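Local atomic coordinates of siderophore biosynthesis lipase/esterase, putative (Aspergillus fumigatus, PDB entry 6GUP), a protein that hydrolyses the ester bonds of the fungal siderophore fusarinine C to release fusarinine and iron, but leaves triacetylfusarinine C intact. Residues 162-166 / 326-330; 282-288 / 321-327. All blocks are in the same frame, centred on the assembly; numbering follows the deposited sequence.

Contact 1: residues 162-166 / 326-330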
loop_
_atom_site.group_PDB
_atom_site.type_symbol
_atom_site.label_atom_id
_atom_site.label_comp_id
_atom_site.label_asym_id
_atom_site.label_seq_id
_atom_site.Cartn_x
_atom_site.Cartn_y
_atom_site.Cartn_z
ATOM N N MET A 162 -9.178 20.182 3.969
ATOM C CA MET A 162 -7.729 19.997 4.075
ATOM C C MET A 162 -7.319 20.139 5.537
ATOM O O MET A 162 -7.450 21.215 6.121
ATOM C CB MET A 162 -6.982 21.019 3.213
ATOM C CG MET A 162 -7.363 20.983 1.741
ATOM S SD MET A 162 -6.131 21.735 0.654
ATOM C CE MET A 162 -6.327 23.473 1.029
ATOM N N GLN A 163 -6.838 19.044 6.123
ATOM C CA GLN A 163 -6.439 19.010 7.528
ATOM C C GLN A 163 -4.918 19.082 7.628
ATOM O O GLN A 163 -4.218 18.216 7.100
ATOM C CB GLN A 163 -6.965 17.732 8.186
ATOM C CG GLN A 163 -6.766 17.662 9.696
ATOM C CD GLN A 163 -5.415 17.100 10.113
ATOM O OE1 GLN A 163 -4.929 16.127 9.540
ATOM N NE2 GLN A 163 -4.808 17.709 11.124
ATOM N N ALA A 164 -4.425 20.117 8.311
ATOM C CA ALA A 164 -2.991 20.380 8.456
ATOM C C ALA A 164 -2.215 20.379 7.122
ATOM O O ALA A 164 -1.243 19.629 6.971
ATOM C CB ALA A 164 -2.376 19.397 9.449
ATOM N N PRO A 165 -2.653 21.206 6.145
ATOM C CA PRO A 165 -1.866 21.360 4.917
ATOM C C PRO A 165 -0.602 22.169 5.201
ATOM O O PRO A 165 -0.664 23.389 5.369
ATOM C CB PRO A 165 -2.817 22.107 3.975
ATOM C CG PRO A 165 -3.734 22.851 4.875
ATOM C CD PRO A 165 -3.885 22.018 6.113
ATOM N N VAL A 166 0.529 21.470 5.261
ATOM C CA VAL A 166 1.785 22.022 5.755
ATOM C C VAL A 166 2.866 21.859 4.688
ATOM O O VAL A 166 2.953 20.818 4.033
ATOM C CB VAL A 166 2.191 21.315 7.072
ATOM C CG1 VAL A 166 3.636 21.605 7.463
ATOM C CG2 VAL A 166 1.248 21.731 8.195
ATOM N N SER A 326 -1.844 19.115 17.571
ATOM C CA SER A 326 -0.566 18.804 16.936
ATOM C C SER A 326 -0.856 18.487 15.472
ATOM O O SER A 326 -2.017 18.502 15.053
ATOM C CB SER A 326 0.117 17.624 17.634
ATOM O OG SER A 326 -0.598 16.418 17.440
ATOM N N HIS A 327 0.192 18.204 14.699
ATOM C CA HIS A 327 0.054 17.955 13.259
ATOM C C HIS A 327 -0.911 16.811 12.943
ATOM O O HIS A 327 -1.849 16.983 12.161
ATOM C CB HIS A 327 1.418 17.660 12.630
ATOM C CG HIS A 327 1.368 17.491 11.144
ATOM N ND1 HIS A 327 1.193 18.551 10.280
ATOM C CD2 HIS A 327 1.453 16.384 10.369
ATOM C CE1 HIS A 327 1.180 18.105 9.037
ATOM N NE2 HIS A 327 1.337 16.793 9.062
ATOM N N ALA A 328 -0.668 15.656 13.561
ATOM C CA ALA A 328 -1.484 14.455 13.356
ATOM C C ALA A 328 -2.446 14.148 14.514
ATOM O O ALA A 328 -3.234 13.209 14.410
ATOM C CB ALA A 328 -0.580 13.259 13.095
ATOM N N LEU A 329 -2.389 14.929 15.598
ATOM C CA LEU A 329 -3.260 14.742 16.771
ATOM C C LEU A 329 -3.132 13.321 17.358
ATOM O O LEU A 329 -4.120 12.715 17.784
ATOM C CB LEU A 329 -4.725 15.084 16.429
ATOM C CG LEU A 329 -5.032 16.505 15.922
ATOM C CD1 LEU A 329 -4.731 16.684 14.437
ATOM C CD2 LEU A 329 -6.489 16.862 16.194
ATOM N N SER A 330 -1.898 12.813 17.390
ATOM C CA SER A 330 -1.620 11.402 17.701
ATOM C C SER A 330 -1.630 11.056 19.191
ATOM O O SER A 330 -1.971 9.931 19.560
ATOM C CB SER A 330 -0.258 10.993 17.128
ATOM O OG SER A 330 -0.133 11.366 15.768
#

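Contact 2: residues 282-288 / 321-327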
loop_
_atom_site.group_PDB
_atom_site.type_symbol
_atom_site.label_atom_id
_atom_site.label_comp_id
_atom_site.label_asym_id
_atom_site.label_seq_id
_atom_site.Cartn_x
_atom_site.Cartn_y
_atom_site.Cartn_z
ATOM N N PHE A 282 -6.245 24.049 10.269
ATOM C CA PHE A 282 -4.876 24.110 10.788
ATOM C C PHE A 282 -4.803 23.564 12.204
ATOM O O PHE A 282 -5.788 23.586 12.943
ATOM C CB PHE A 282 -4.325 25.548 10.807
ATOM C CG PHE A 282 -3.655 26.000 9.530
ATOM C CD1 PHE A 282 -3.228 25.110 8.533
ATOM C CD2 PHE A 282 -3.398 27.355 9.351
ATOM C CE1 PHE A 282 -2.601 25.576 7.389
ATOM C CE2 PHE A 282 -2.767 27.820 8.207
ATOM C CZ PHE A 282 -2.371 26.931 7.226
ATOM N N SER A 283 -3.612 23.102 12.571
ATOM C CA SER A 283 -3.325 22.648 13.924
ATOM C C SER A 283 -2.596 23.774 14.660
ATOM O O SER A 283 -1.561 24.255 14.197
ATOM C CB SER A 283 -2.492 21.369 13.877
ATOM O OG SER A 283 -3.281 20.275 13.444
ATOM N N GLY A 284 -3.159 24.209 15.789
ATOM C CA GLY A 284 -2.634 25.350 16.546
ATOM C C GLY A 284 -1.264 25.148 17.162
ATOM O O GLY A 284 -0.483 26.098 17.264
ATOM N N ALA A 285 -0.976 23.914 17.570
ATOM C CA ALA A 285 0.337 23.536 18.089
ATOM C C ALA A 285 1.068 22.620 17.102
ATOM O O ALA A 285 1.743 21.671 17.513
ATOM C CB ALA A 285 0.176 22.851 19.440
ATOM N N ASP A 286 0.933 22.909 15.805
ATOM C CA ASP A 286 1.569 22.104 14.765
ATOM C C ASP A 286 3.082 22.258 14.877
ATOM O O ASP A 286 3.634 23.336 14.651
ATOM C CB ASP A 286 1.093 22.506 13.364
ATOM C CG ASP A 286 1.410 21.457 12.311
ATOM O OD1 ASP A 286 2.549 20.947 12.286
ATOM O OD2 ASP A 286 0.519 21.149 11.494
ATOM N N GLN A 287 3.730 21.156 15.238
ATOM C CA GLN A 287 5.177 21.115 15.433
ATOM C C GLN A 287 5.983 21.147 14.125
ATOM O O GLN A 287 7.187 21.385 14.165
ATOM C CB GLN A 287 5.580 19.908 16.306
ATOM C CG GLN A 287 5.496 18.516 15.669
ATOM C CD GLN A 287 4.081 17.973 15.501
ATOM O OE1 GLN A 287 3.098 18.605 15.894
ATOM N NE2 GLN A 287 3.977 16.790 14.908
ATOM N N SER A 288 5.330 20.889 12.987
ATOM C CA SER A 288 5.972 20.970 11.667
ATOM C C SER A 288 6.045 22.389 11.097
ATOM O O SER A 288 6.836 22.641 10.190
ATOM C CB SER A 288 5.243 20.072 10.662
ATOM O OG SER A 288 5.250 18.721 11.087
ATOM N N ILE A 321 -7.886 27.532 13.042
ATOM C CA ILE A 321 -6.713 26.956 13.682
ATOM C C ILE A 321 -7.185 26.255 14.955
ATOM O O ILE A 321 -7.580 26.919 15.915
ATOM C CB ILE A 321 -5.675 28.063 13.987
ATOM C CG1 ILE A 321 -5.234 28.744 12.681
ATOM C CG2 ILE A 321 -4.459 27.493 14.706
ATOM C CD1 ILE A 321 -4.416 30.002 12.868
ATOM N N ILE A 322 -7.134 24.920 14.954
ATOM C CA ILE A 322 -7.632 24.108 16.074
ATOM C C ILE A 322 -6.727 24.363 17.290
ATOM O O ILE A 322 -5.520 24.128 17.198
ATOM C CB ILE A 322 -7.635 22.583 15.766
ATOM C CG1 ILE A 322 -8.418 22.236 14.480
ATOM C CG2 ILE A 322 -8.208 21.798 16.946
ATOM C CD1 ILE A 322 -9.906 22.512 14.509
ATOM N N PRO A 323 -7.296 24.851 18.419
ATOM C CA PRO A 323 -6.458 25.129 19.601
ATOM C C PRO A 323 -5.748 23.893 20.162
ATOM O O PRO A 323 -6.372 22.840 20.307
ATOM C CB PRO A 323 -7.458 25.675 20.633
ATOM C CG PRO A 323 -8.630 26.133 19.849
ATOM C CD PRO A 323 -8.698 25.257 18.638
ATOM N N ASN A 324 -4.449 24.033 20.436
ATOM C CA ASN A 324 -3.614 22.985 21.054
ATOM C C ASN A 324 -3.414 21.701 20.228
ATOM O O ASN A 324 -2.827 20.740 20.733
ATOM C CB ASN A 324 -4.141 22.618 22.455
ATOM C CG ASN A 324 -4.380 23.833 23.335
ATOM O OD1 ASN A 324 -5.446 23.978 23.933
ATOM N ND2 ASN A 324 -3.388 24.714 23.416
ATOM N N ALA A 325 -3.860 21.684 18.969
ATOM C CA ALA A 325 -3.765 20.484 18.137
ATOM C C ALA A 325 -2.352 20.344 17.591
ATOM O O ALA A 325 -1.743 21.334 17.195
ATOM C CB ALA A 325 -4.762 20.538 16.990
ATOM N N SER A 326 -1.844 19.115 17.571
ATOM C CA SER A 326 -0.566 18.804 16.936
ATOM C C SER A 326 -0.856 18.487 15.472
ATOM O O SER A 326 -2.017 18.502 15.053
ATOM C CB SER A 326 0.117 17.624 17.634
ATOM O OG SER A 326 -0.598 16.418 17.440
ATOM N N HIS A 327 0.192 18.204 14.699
ATOM C CA HIS A 327 0.054 17.955 13.259
ATOM C C HIS A 327 -0.911 16.811 12.943
ATOM O O HIS A 327 -1.849 16.983 12.161
ATOM C CB HIS A 327 1.418 17.660 12.630
ATOM C CG HIS A 327 1.368 17.491 11.144
ATOM N ND1 HIS A 327 1.193 18.551 10.280
ATOM C CD2 HIS A 327 1.453 16.384 10.369
ATOM C CE1 HIS A 327 1.180 18.105 9.037
ATOM N NE2 HIS A 327 1.337 16.793 9.062
#

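Contact 1: residues 162-166 / 326-330
H327 meets A164 and V166 where strand 159-163 of the alpha/beta-hydrolase sheet gives way to loop, and Q163 reaches over to the backbone of the same histidine. H327 lies in the loop between strand 320-322 and helix 335-353 and is the probable base of a Ser-His-Asp triad. V166 approaches the ring at its edge, with CG2 close to the ring plane and 3.7 Å from H327 CE1. The methyl CB of A164 lies 3.8 Å from H327 ND1, and the carbonyl O of A164 comes obliquely to within 3.5 Å of H327 CE1. Alanine and valine thus border the ND1-CE1 side of the imidazole, while its two nitrogens are taken up elsewhere: ND1 donates to D286, and NE2 is hydrogen-bonded to OG of S123, on the probable nucleophile elbow.

The backbone of H327 is held separately. NE2 of Q163 donates to the carbonyl O of H327 over 3.2 Å, and the bond is nearly straight, with 171° at the hydrogen. Because the acceptor lies almost in the plane of the glutamine amide, the N-H is well aimed. The side chain of Q163 leaves its backbone N in the anti direction (chi1 -173°) and then bends at chi2, which carries the amide across to the histidine loop. On the other branch of the amide, OE1 is hydrogen-bonded to both H122 and Y54, fixing the rotation of the group and leaving its NH2 directed at H327.

L329, which also packs on P337 and L341 of helix 335-353, runs past the Q163 side chain in the opposite direction, its CD1 3.5 Å from Q163 NE2.

Contact 2: residues 282-288 / 321-327
F282 and I321 pair in parallel on neighbouring strands, with their side chains on the same face of the sheet; together with H327 they have the most surface buried here. Across the pair, F282 CB lies 3.8 Å from I321 CG1, which meets the phenyl ring at its edge; the ring continues onto helix 295-307, where it meets W302. I322 N donates to F282 O at 2.8 Å.

Both chains then turn, type I from S283 to D286 and type II from I322 to A325, and A285 N donates to A325 O. S283 OG donates to S326 O at 2.7 Å from above the carbonyl plane.

At the other end, D286 OD2 accepts from H327 ND1 at 2.9 Å. CG of D286 lies anti to the backbone N (chi1 -163°), which sets the carboxylate alongside the ring, their planes 65° apart; the proton comes in on its syn side. D286 OD1 takes the backbone N of S288 at 2.9 Å in an Asx turn, which steadies the carboxylate. Q287 OE1 accepts from H327 N at 3.2 Å. With S123, this is the geometry of an alpha/beta-hydrolase charge relay, consistent with a catalytic triad.

The centres of contacts 1 and 2 lie about 7 Å apart, and the two share S326 and H327. Strands 159-163, 278-283 and 320-322 are consecutive, parallel neighbours at one side of the mixed sheet, 320-322 being an outermost strand within the chain. Along the sequence 162-166 comes first, then 282-288, and last the 321-330 stretch, from the end of strand 320-322 into the loop before helix 335-353. Contact 2 closes the beta-alpha-beta unit formed with helix 295-307. The contacts also touch directly: V166 CG2 is 3.4 Å from D286 OD2. The histidine loop is therefore held from two neighbouring strand ends, where the probable triad of this esterase comes together.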